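Local coordinates for ribosomal processing cysteine protease Prp (Streptococcus mutans, PDB 2G0I), which is probably a cysteine-type peptidase of the Prp family, whose members are associated with ribosome biogenesis, at residues Ala38-Leu52 against Val116-Thr128. Numbering follows the deposited sequence.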
ATOM      1  N   ALA B  38     -14.339   6.491  -2.428  1.00 13.90           N
ATOM      2  CA  ALA B  38     -14.149   5.087  -2.703  1.00 12.90           C
ATOM      3  C   ALA B  38     -15.422   4.285  -2.349  1.00 15.17           C
ATOM      4  O   ALA B  38     -16.000   4.498  -1.274  1.00 16.02           O
ATOM      5  CB  ALA B  38     -12.982   4.577  -1.901  1.00 13.25           C
ATOM      6  N   THR B  39     -15.823   3.360  -3.230  1.00 13.05           N
ATOM      7  CA  THR B  39     -17.020   2.515  -3.023  1.00 12.64           C
ATOM      8  C   THR B  39     -16.598   1.082  -3.222  1.00 12.54           C
ATOM      9  O   THR B  39     -16.178   0.693  -4.338  1.00 11.12           O
ATOM     10  CB  THR B  39     -18.161   2.898  -4.025  1.00 13.46           C
ATOM     11  OG1 THR B  39     -18.467   4.284  -3.885  1.00 14.18           O
ATOM     12  CG2 THR B  39     -19.432   2.039  -3.851  1.00 15.81           C
ATOM     13  N   PHE B  40     -16.626   0.329  -2.127  1.00 11.28           N
ATOM     14  CA  PHE B  40     -16.300  -1.106  -2.143  1.00 10.50           C
ATOM     15  C   PHE B  40     -17.596  -1.902  -2.181  1.00 12.97           C
ATOM     16  O   PHE B  40     -18.558  -1.608  -1.456  1.00 12.27           O
ATOM     17  CB  PHE B  40     -15.533  -1.482  -0.877  1.00 11.49           C
ATOM     18  CG  PHE B  40     -14.176  -0.807  -0.758  1.00 12.62           C
ATOM     19  CD1 PHE B  40     -13.008  -1.529  -1.071  1.00 14.81           C
ATOM     20  CD2 PHE B  40     -14.058   0.496  -0.276  1.00 13.53           C
ATOM     21  CE1 PHE B  40     -11.745  -0.954  -0.971  1.00 14.39           C
ATOM     22  CE2 PHE B  40     -12.763   1.095  -0.154  1.00 15.48           C
ATOM     23  CZ  PHE B  40     -11.600   0.335  -0.499  1.00 13.47           C
ATOM     24  N   ILE B  41     -17.599  -2.948  -2.985  1.00 14.05           N
ATOM     25  CA  ILE B  41     -18.694  -3.895  -2.931  1.00 13.51           C
ATOM     26  C   ILE B  41     -18.191  -5.242  -2.449  1.00 15.60           C
ATOM     27  O   ILE B  41     -17.286  -5.828  -3.071  1.00 12.03           O
ATOM     28  CB  ILE B  41     -19.382  -4.015  -4.286  1.00 15.76           C
ATOM     29  CG1 ILE B  41     -19.972  -2.663  -4.671  1.00 15.37           C
ATOM     30  CG2 ILE B  41     -20.466  -5.190  -4.259  1.00 13.96           C
ATOM     31  CD1 ILE B  41     -20.495  -2.634  -6.045  1.00 17.25           C
ATOM     32  N   ARG B  42     -18.813  -5.730  -1.368  1.00 14.77           N
ATOM     33  CA  ARG B  42     -18.608  -7.068  -0.836  1.00 15.89           C
ATOM     34  C   ARG B  42     -19.877  -7.890  -1.189  1.00 16.78           C
ATOM     35  O   ARG B  42     -21.010  -7.400  -1.031  1.00 17.76           O
ATOM     36  CB  ARG B  42     -18.437  -6.993   0.681  1.00 16.03           C
ATOM     37  CG  ARG B  42     -17.920  -8.278   1.311  1.00 16.36           C
ATOM     38  CD  ARG B  42     -17.733  -8.137   2.840  1.00 18.87           C
ATOM     39  NE  ARG B  42     -16.710  -7.155   3.235  1.00 19.47           N
ATOM     40  CZ  ARG B  42     -15.410  -7.424   3.382  1.00 18.97           C
ATOM     41  NH1 ARG B  42     -14.956  -8.655   3.178  1.00 20.08           N
ATOM     42  NH2 ARG B  42     -14.567  -6.475   3.768  1.00 18.76           N
ATOM     43  N   ARG B  43     -19.690  -9.107  -1.690  1.00 18.47           N
ATOM     44  CA  ARG B  43     -20.814 -10.006  -2.012  1.00 18.45           C
ATOM     45  C   ARG B  43     -20.513 -11.375  -1.405  1.00 19.23           C
ATOM     46  O   ARG B  43     -19.468 -11.978  -1.678  1.00 17.27           O
ATOM     47  CB  ARG B  43     -20.998 -10.169  -3.533  1.00 20.69           C
ATOM     48  CG  ARG B  43     -21.206  -8.870  -4.321  1.00 22.17           C
ATOM     49  CD  ARG B  43     -21.855  -9.076  -5.755  1.00 22.24           C
ATOM     50  NE  ARG B  43     -22.044  -7.767  -6.404  1.00 23.05           N
ATOM     51  CZ  ARG B  43     -21.088  -7.116  -7.088  1.00 25.35           C
ATOM     52  NH1 ARG B  43     -19.871  -7.650  -7.246  1.00 22.30           N
ATOM     53  NH2 ARG B  43     -21.350  -5.928  -7.626  1.00 26.23           N
ATOM     54  N   LYS B  44     -21.428 -11.880  -0.581  1.00 19.29           N
ATOM     55  CA  LYS B  44     -21.255 -13.169   0.078  1.00 21.98           C
ATOM     56  C   LYS B  44     -19.930 -13.232   0.834  1.00 20.49           C
ATOM     57  O   LYS B  44     -19.245 -14.260   0.826  1.00 18.85           O
ATOM     58  CB  LYS B  44     -21.371 -14.332  -0.936  1.00 25.04           C
ATOM     59  CG  LYS B  44     -22.660 -14.370  -1.766  1.00 28.53           C
ATOM     60  CD  LYS B  44     -23.880 -14.611  -0.868  1.00 32.24           C
ATOM     61  CE  LYS B  44     -25.161 -14.761  -1.663  1.00 33.45           C
ATOM     62  NZ  LYS B  44     -26.273 -14.876  -0.690  1.00 35.78           N
ATOM     63  N   GLY B  45     -19.562 -12.122   1.467  1.00 20.19           N
ATOM     64  CA  GLY B  45     -18.426 -12.107   2.367  1.00 20.12           C
ATOM     65  C   GLY B  45     -17.098 -11.723   1.735  1.00 21.22           C
ATOM     66  O   GLY B  45     -16.173 -11.370   2.455  1.00 22.06           O
ATOM     67  N   ILE B  46     -16.999 -11.801   0.406  1.00 17.73           N
ATOM     68  CA  ILE B  46     -15.756 -11.456  -0.303  1.00 16.51           C
ATOM     69  C   ILE B  46     -15.820 -10.081  -1.038  1.00 15.19           C
ATOM     70  O   ILE B  46     -16.836  -9.698  -1.633  1.00 13.70           O
ATOM     71  CB  ILE B  46     -15.284 -12.581  -1.293  1.00 17.55           C
ATOM     72  CG1 ILE B  46     -16.219 -12.684  -2.504  1.00 18.97           C
ATOM     73  CG2 ILE B  46     -15.115 -13.982  -0.549  1.00 17.24           C
ATOM     74  CD1 ILE B  46     -15.609 -13.286  -3.790  1.00 20.39           C
ATOM     75  N   LEU B  47     -14.717  -9.343  -0.974  1.00 13.65           N
ATOM     76  CA  LEU B  47     -14.594  -8.104  -1.744  1.00  9.98           C
ATOM     77  C   LEU B  47     -14.547  -8.419  -3.225  1.00 11.31           C
ATOM     78  O   LEU B  47     -13.689  -9.189  -3.679  1.00 13.44           O
ATOM     79  CB  LEU B  47     -13.315  -7.358  -1.325  1.00 11.76           C
ATOM     80  CG  LEU B  47     -13.409  -6.767   0.083  1.00 14.41           C
ATOM     81  CD1 LEU B  47     -12.022  -6.344   0.542  1.00 13.35           C
ATOM     82  CD2 LEU B  47     -14.399  -5.574   0.127  1.00 13.48           C
ATOM     83  N   GLU B  48     -15.419  -7.759  -3.979  1.00 11.18           N
ATOM     84  CA  GLU B  48     -15.518  -8.005  -5.403  1.00 12.70           C
ATOM     85  C   GLU B  48     -15.078  -6.837  -6.260  1.00 12.05           C
ATOM     86  O   GLU B  48     -14.527  -7.057  -7.315  1.00 11.20           O
ATOM     87  CB  GLU B  48     -16.944  -8.416  -5.794  1.00 14.64           C
ATOM     88  CG  GLU B  48     -17.325  -9.776  -5.159  1.00 18.92           C
ATOM     89  CD  GLU B  48     -18.172 -10.640  -6.085  1.00 20.67           C
ATOM     90  OE1 GLU B  48     -17.974 -11.869  -6.094  1.00 23.10           O
ATOM     91  OE2 GLU B  48     -19.009 -10.081  -6.781  1.00 20.86           O
ATOM     92  N   SER B  49     -15.335  -5.612  -5.813  1.00 12.47           N
ATOM     93  CA  SER B  49     -14.935  -4.441  -6.593  1.00 12.40           C
ATOM     94  C   SER B  49     -14.696  -3.197  -5.756  1.00 12.33           C
ATOM     95  O   SER B  49     -15.218  -3.052  -4.657  1.00 10.66           O
ATOM     96  CB  SER B  49     -15.965  -4.125  -7.680  1.00 13.43           C
ATOM     97  OG  SER B  49     -17.203  -3.691  -7.111  1.00 15.69           O
ATOM     98  N   VAL B  50     -13.926  -2.277  -6.321  1.00 10.92           N
ATOM     99  CA  VAL B  50     -13.773  -0.960  -5.712  1.00  9.73           C
ATOM    100  C   VAL B  50     -13.736   0.061  -6.828  1.00 11.63           C
ATOM    101  O   VAL B  50     -13.103  -0.161  -7.882  1.00 12.05           O
ATOM    102  CB  VAL B  50     -12.543  -0.870  -4.748  1.00 11.12           C
ATOM    103  CG1 VAL B  50     -11.269  -1.153  -5.515  1.00 11.19           C
ATOM    104  CG2 VAL B  50     -12.453   0.544  -4.125  1.00 11.88           C
ATOM    105  N   GLU B  51     -14.452   1.159  -6.602  1.00 12.10           N
ATOM    106  CA  GLU B  51     -14.541   2.224  -7.559  1.00 14.48           C
ATOM    107  C   GLU B  51     -14.058   3.478  -6.875  1.00 15.27           C
ATOM    108  O   GLU B  51     -14.530   3.778  -5.786  1.00 12.75           O
ATOM    109  CB  GLU B  51     -15.981   2.344  -8.059  1.00 16.07           C
ATOM    110  CG  GLU B  51     -16.222   3.548  -8.952  1.00 20.98           C
ATOM    111  CD  GLU B  51     -17.691   3.673  -9.392  1.00 24.86           C
ATOM    112  OE1 GLU B  51     -18.400   2.645  -9.428  1.00 27.82           O
ATOM    113  OE2 GLU B  51     -18.115   4.805  -9.711  1.00 26.91           O
ATOM    114  N   LEU B  52     -13.112   4.200  -7.478  1.00 11.96           N
ATOM    115  CA  LEU B  52     -12.662   5.465  -6.887  1.00 16.71           C
ATOM    116  C   LEU B  52     -12.808   6.634  -7.827  1.00 14.78           C
ATOM    117  O   LEU B  52     -12.546   6.498  -9.010  1.00 15.22           O
ATOM    118  CB  LEU B  52     -11.210   5.388  -6.438  1.00 19.04           C
ATOM    119  CG  LEU B  52     -10.923   4.336  -5.366  1.00 20.87           C
ATOM    120  CD1 LEU B  52     -10.294   3.158  -6.063  1.00 24.80           C
ATOM    121  CD2 LEU B  52     -10.041   4.873  -4.296  1.00 23.55           C
ATOM    122  N   VAL B 116      -5.789 -13.304  -2.925  1.00 13.26           N
ATOM    123  CA  VAL B 116      -6.514 -12.229  -3.593  1.00 13.07           C
ATOM    124  C   VAL B 116      -7.250 -11.386  -2.540  1.00 15.31           C
ATOM    125  O   VAL B 116      -7.119 -10.142  -2.525  1.00 12.96           O
ATOM    126  CB  VAL B 116      -7.495 -12.740  -4.708  1.00 13.49           C
ATOM    127  CG1 VAL B 116      -8.454 -11.638  -5.119  1.00 12.42           C
ATOM    128  CG2 VAL B 116      -6.748 -13.262  -5.961  1.00 14.04           C
ATOM    129  N   GLN B 117      -8.001 -12.048  -1.655  1.00 13.78           N
ATOM    130  CA  GLN B 117      -8.811 -11.327  -0.643  1.00 14.92           C
ATOM    131  C   GLN B 117      -7.972 -10.646   0.407  1.00 15.69           C
ATOM    132  O   GLN B 117      -8.357  -9.588   0.939  1.00 13.18           O
ATOM    133  CB  GLN B 117      -9.799 -12.273   0.046  1.00 15.60           C
ATOM    134  CG  GLN B 117     -10.961 -12.685  -0.885  1.00 15.27           C
ATOM    135  CD  GLN B 117     -11.789 -11.503  -1.293  1.00 14.52           C
ATOM    136  OE1 GLN B 117     -12.297 -10.772  -0.451  1.00 15.64           O
ATOM    137  NE2 GLN B 117     -11.885 -11.273  -2.581  1.00 12.99           N
ATOM    138  N   LEU B 118      -6.830 -11.256   0.727  1.00 15.33           N
ATOM    139  CA  LEU B 118      -5.943 -10.622   1.715  1.00 14.14           C
ATOM    140  C   LEU B 118      -5.438  -9.294   1.175  1.00 11.27           C
ATOM    141  O   LEU B 118      -5.439  -8.304   1.900  1.00 10.16           O
ATOM    142  CB  LEU B 118      -4.753 -11.498   2.074  1.00 14.37           C
ATOM    143  CG  LEU B 118      -3.767 -10.842   3.066  1.00 13.78           C
ATOM    144  CD1 LEU B 118      -4.410 -10.477   4.407  1.00 14.24           C
ATOM    145  CD2 LEU B 118      -2.650 -11.807   3.314  1.00 15.04           C
ATOM    146  N   LEU B 119      -4.988  -9.276  -0.070  1.00 10.34           N
ATOM    147  CA  LEU B 119      -4.526  -8.028  -0.709  1.00  9.39           C
ATOM    148  C   LEU B 119      -5.644  -6.977  -0.791  1.00 10.39           C
ATOM    149  O   LEU B 119      -5.443  -5.783  -0.498  1.00  9.83           O
ATOM    150  CB  LEU B 119      -3.957  -8.324  -2.103  1.00 10.95           C
ATOM    151  CG  LEU B 119      -2.627  -9.116  -2.060  1.00 11.99           C
ATOM    152  CD1 LEU B 119      -2.263  -9.559  -3.481  1.00 11.22           C
ATOM    153  CD2 LEU B 119      -1.548  -8.229  -1.431  1.00 11.17           C
ATOM    154  N   PHE B 120      -6.825  -7.423  -1.172  1.00 10.54           N
ATOM    155  CA  PHE B 120      -7.977  -6.533  -1.310  1.00 11.14           C
ATOM    156  C   PHE B 120      -8.397  -5.967   0.070  1.00 11.15           C
ATOM    157  O   PHE B 120      -8.775  -4.787   0.181  1.00 10.88           O
ATOM    158  CB  PHE B 120      -9.147  -7.308  -1.954  1.00 11.74           C
ATOM    159  CG  PHE B 120     -10.072  -6.451  -2.805  1.00 12.33           C
ATOM    160  CD1 PHE B 120     -10.756  -7.034  -3.875  1.00 12.02           C
ATOM    161  CD2 PHE B 120     -10.202  -5.063  -2.577  1.00 12.55           C
ATOM    162  CE1 PHE B 120     -11.583  -6.234  -4.707  1.00 13.30           C
ATOM    163  CE2 PHE B 120     -11.024  -4.254  -3.394  1.00 12.78           C
ATOM    164  CZ  PHE B 120     -11.729  -4.860  -4.449  1.00 12.89           C
ATOM    165  N   GLU B 121      -8.347  -6.786   1.111  1.00 10.41           N
ATOM    166  CA  GLU B 121      -8.689  -6.313   2.473  1.00 10.30           C
ATOM    167  C   GLU B 121      -7.634  -5.353   2.985  1.00 11.87           C
ATOM    168  O   GLU B 121      -7.965  -4.385   3.678  1.00 10.92           O
ATOM    169  CB  GLU B 121      -8.834  -7.475   3.458  1.00 13.89           C
ATOM    170  CG  GLU B 121     -10.036  -8.374   3.111  1.00 14.35           C
ATOM    171  CD  GLU B 121     -11.375  -7.946   3.681  1.00 18.47           C
ATOM    172  OE1 GLU B 121     -11.475  -6.869   4.321  1.00 17.39           O
ATOM    173  OE2 GLU B 121     -12.320  -8.758   3.524  1.00 18.39           O
ATOM    174  N   ALA B 122      -6.364  -5.626   2.660  1.00  9.71           N
ATOM    175  CA  ALA B 122      -5.285  -4.670   3.031  1.00 10.35           C
ATOM    176  C   ALA B 122      -5.510  -3.317   2.384  1.00 10.94           C
ATOM    177  O   ALA B 122      -5.270  -2.293   2.987  1.00 11.52           O
ATOM    178  CB  ALA B 122      -3.966  -5.203   2.615  1.00 10.38           C
ATOM    179  N   PHE B 123      -5.928  -3.324   1.130  1.00 11.78           N
ATOM    180  CA  PHE B 123      -6.270  -2.077   0.429  1.00 10.57           C
ATOM    181  C   PHE B 123      -7.438  -1.382   1.095  1.00 11.59           C
ATOM    182  O   PHE B 123      -7.389  -0.170   1.319  1.00 10.77           O
ATOM    183  CB  PHE B 123      -6.568  -2.344  -1.055  1.00 11.48           C
ATOM    184  CG  PHE B 123      -6.987  -1.120  -1.804  1.00 12.48           C
ATOM    185  CD1 PHE B 123      -6.065  -0.057  -2.000  1.00 10.29           C
ATOM    186  CD2 PHE B 123      -8.285  -1.013  -2.296  1.00 12.29           C
ATOM    187  CE1 PHE B 123      -6.442   1.087  -2.698  1.00 12.31           C
ATOM    188  CE2 PHE B 123      -8.694   0.143  -3.018  1.00 11.93           C
ATOM    189  CZ  PHE B 123      -7.772   1.186  -3.199  1.00 11.85           C
ATOM    190  N   LEU B 124      -8.499  -2.126   1.380  1.00 10.56           N
ATOM    191  CA  LEU B 124      -9.635  -1.527   2.114  1.00 11.97           C
ATOM    192  C   LEU B 124      -9.172  -0.947   3.453  1.00 11.33           C
ATOM    193  O   LEU B 124      -9.624   0.119   3.887  1.00 11.45           O
ATOM    194  CB  LEU B 124     -10.733  -2.589   2.337  1.00 11.01           C
ATOM    195  CG  LEU B 124     -11.895  -2.216   3.281  1.00 12.26           C
ATOM    196  CD1 LEU B 124     -12.635  -1.062   2.692  1.00 11.26           C
ATOM    197  CD2 LEU B 124     -12.771  -3.441   3.517  1.00 13.69           C
ATOM    198  N   LEU B 125      -8.295  -1.671   4.141  1.00 12.02           N
ATOM    199  CA  LEU B 125      -7.778  -1.193   5.443  1.00 11.73           C
ATOM    200  C   LEU B 125      -7.055   0.149   5.243  1.00 11.38           C
ATOM    201  O   LEU B 125      -7.272   1.094   5.994  1.00 11.53           O
ATOM    202  CB  LEU B 125      -6.842  -2.233   6.073  1.00 13.95           C
ATOM    203  CG  LEU B 125      -6.302  -1.858   7.471  1.00 16.05           C
ATOM    204  CD1 LEU B 125      -7.446  -1.705   8.522  1.00 16.33           C
ATOM    205  CD2 LEU B 125      -5.305  -2.891   7.927  1.00 12.72           C
ATOM    206  N   GLY B 126      -6.225   0.246   4.217  1.00 10.20           N
ATOM    207  CA  GLY B 126      -5.497   1.521   3.959  1.00 12.06           C
ATOM    208  C   GLY B 126      -6.385   2.701   3.608  1.00 13.66           C
ATOM    209  O   GLY B 126      -6.185   3.845   4.129  1.00 12.04           O
ATOM    210  N   ILE B 127      -7.355   2.471   2.710  1.00 10.46           N
ATOM    211  CA  ILE B 127      -8.328   3.513   2.348  1.00 10.53           C
ATOM    212  C   ILE B 127      -9.139   3.946   3.561  1.00 10.91           C
ATOM    213  O   ILE B 127      -9.310   5.151   3.802  1.00 14.71           O
ATOM    214  CB  ILE B 127      -9.268   3.064   1.193  1.00  9.85           C
ATOM    215  CG1 ILE B 127      -8.455   2.777  -0.078  1.00 10.12           C
ATOM    216  CG2 ILE B 127     -10.386   4.112   0.914  1.00 11.07           C
ATOM    217  CD1 ILE B 127      -7.687   4.016  -0.689  1.00 12.94           C
ATOM    218  N   THR B 128      -9.660   2.974   4.305  1.00 12.09           N
ATOM    219  CA  THR B 128     -10.405   3.249   5.560  1.00 15.83           C
ATOM    220  C   THR B 128      -9.548   4.060   6.563  1.00 15.73           C
ATOM    221  O   THR B 128     -10.038   5.008   7.204  1.00 16.46           O
ATOM    222  CB  THR B 128     -10.963   1.919   6.200  1.00 15.86           C
ATOM    223  OG1 THR B 128     -11.859   1.316   5.255  1.00 17.81           O
ATOM    224  CG2 THR B 128     -11.725   2.207   7.528  1.00 17.95           C
TER
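Phe40 and Leu47, on the antiparallel hairpin Ala38-Leu52, pack against segment 116-128 of helix 114-133, whose axis passes 10.6 Å from strand 38-43 at 147° between their directions and 8.6 Å from strand 46-52 at a steeper 74°. This is the sheet-helix interface of a two-layer alpha/beta sandwich, and large apolar residues suit its buried middle. The flat Phe40 ring is clamped: Leu124 CD1 of the helix sits 3.4 Å from its centroid, almost on the ring normal, while Val50 CG2 of the neighbouring strand covers the opposite face. Phe120, Phe123 and Ile127 crowd its edge. Leu47 lays CB over a face of Phe120, 3.8 Å from the centroid.

Near the turn, polar ends take over. Long, flexible Arg42, bent at chi3 (-64°), forms a bidentate, end-on salt bridge with Glu121, NH1 reaching OE2 at 2.7 Å and NH2 reaching OE1 at 3.2 Å; NH1 also donates to Gly45 O, which helps fix the guanidinium's rotation. Gly45 suits this type I' turn because a CB would jam against Lys44 O. The amide of Gln117 pairs with one backbone residue: OE1 accepts from Leu47 N at 2.9 Å, and NE2 donates in the carbonyl plane to Leu47 O at 3.0 Å.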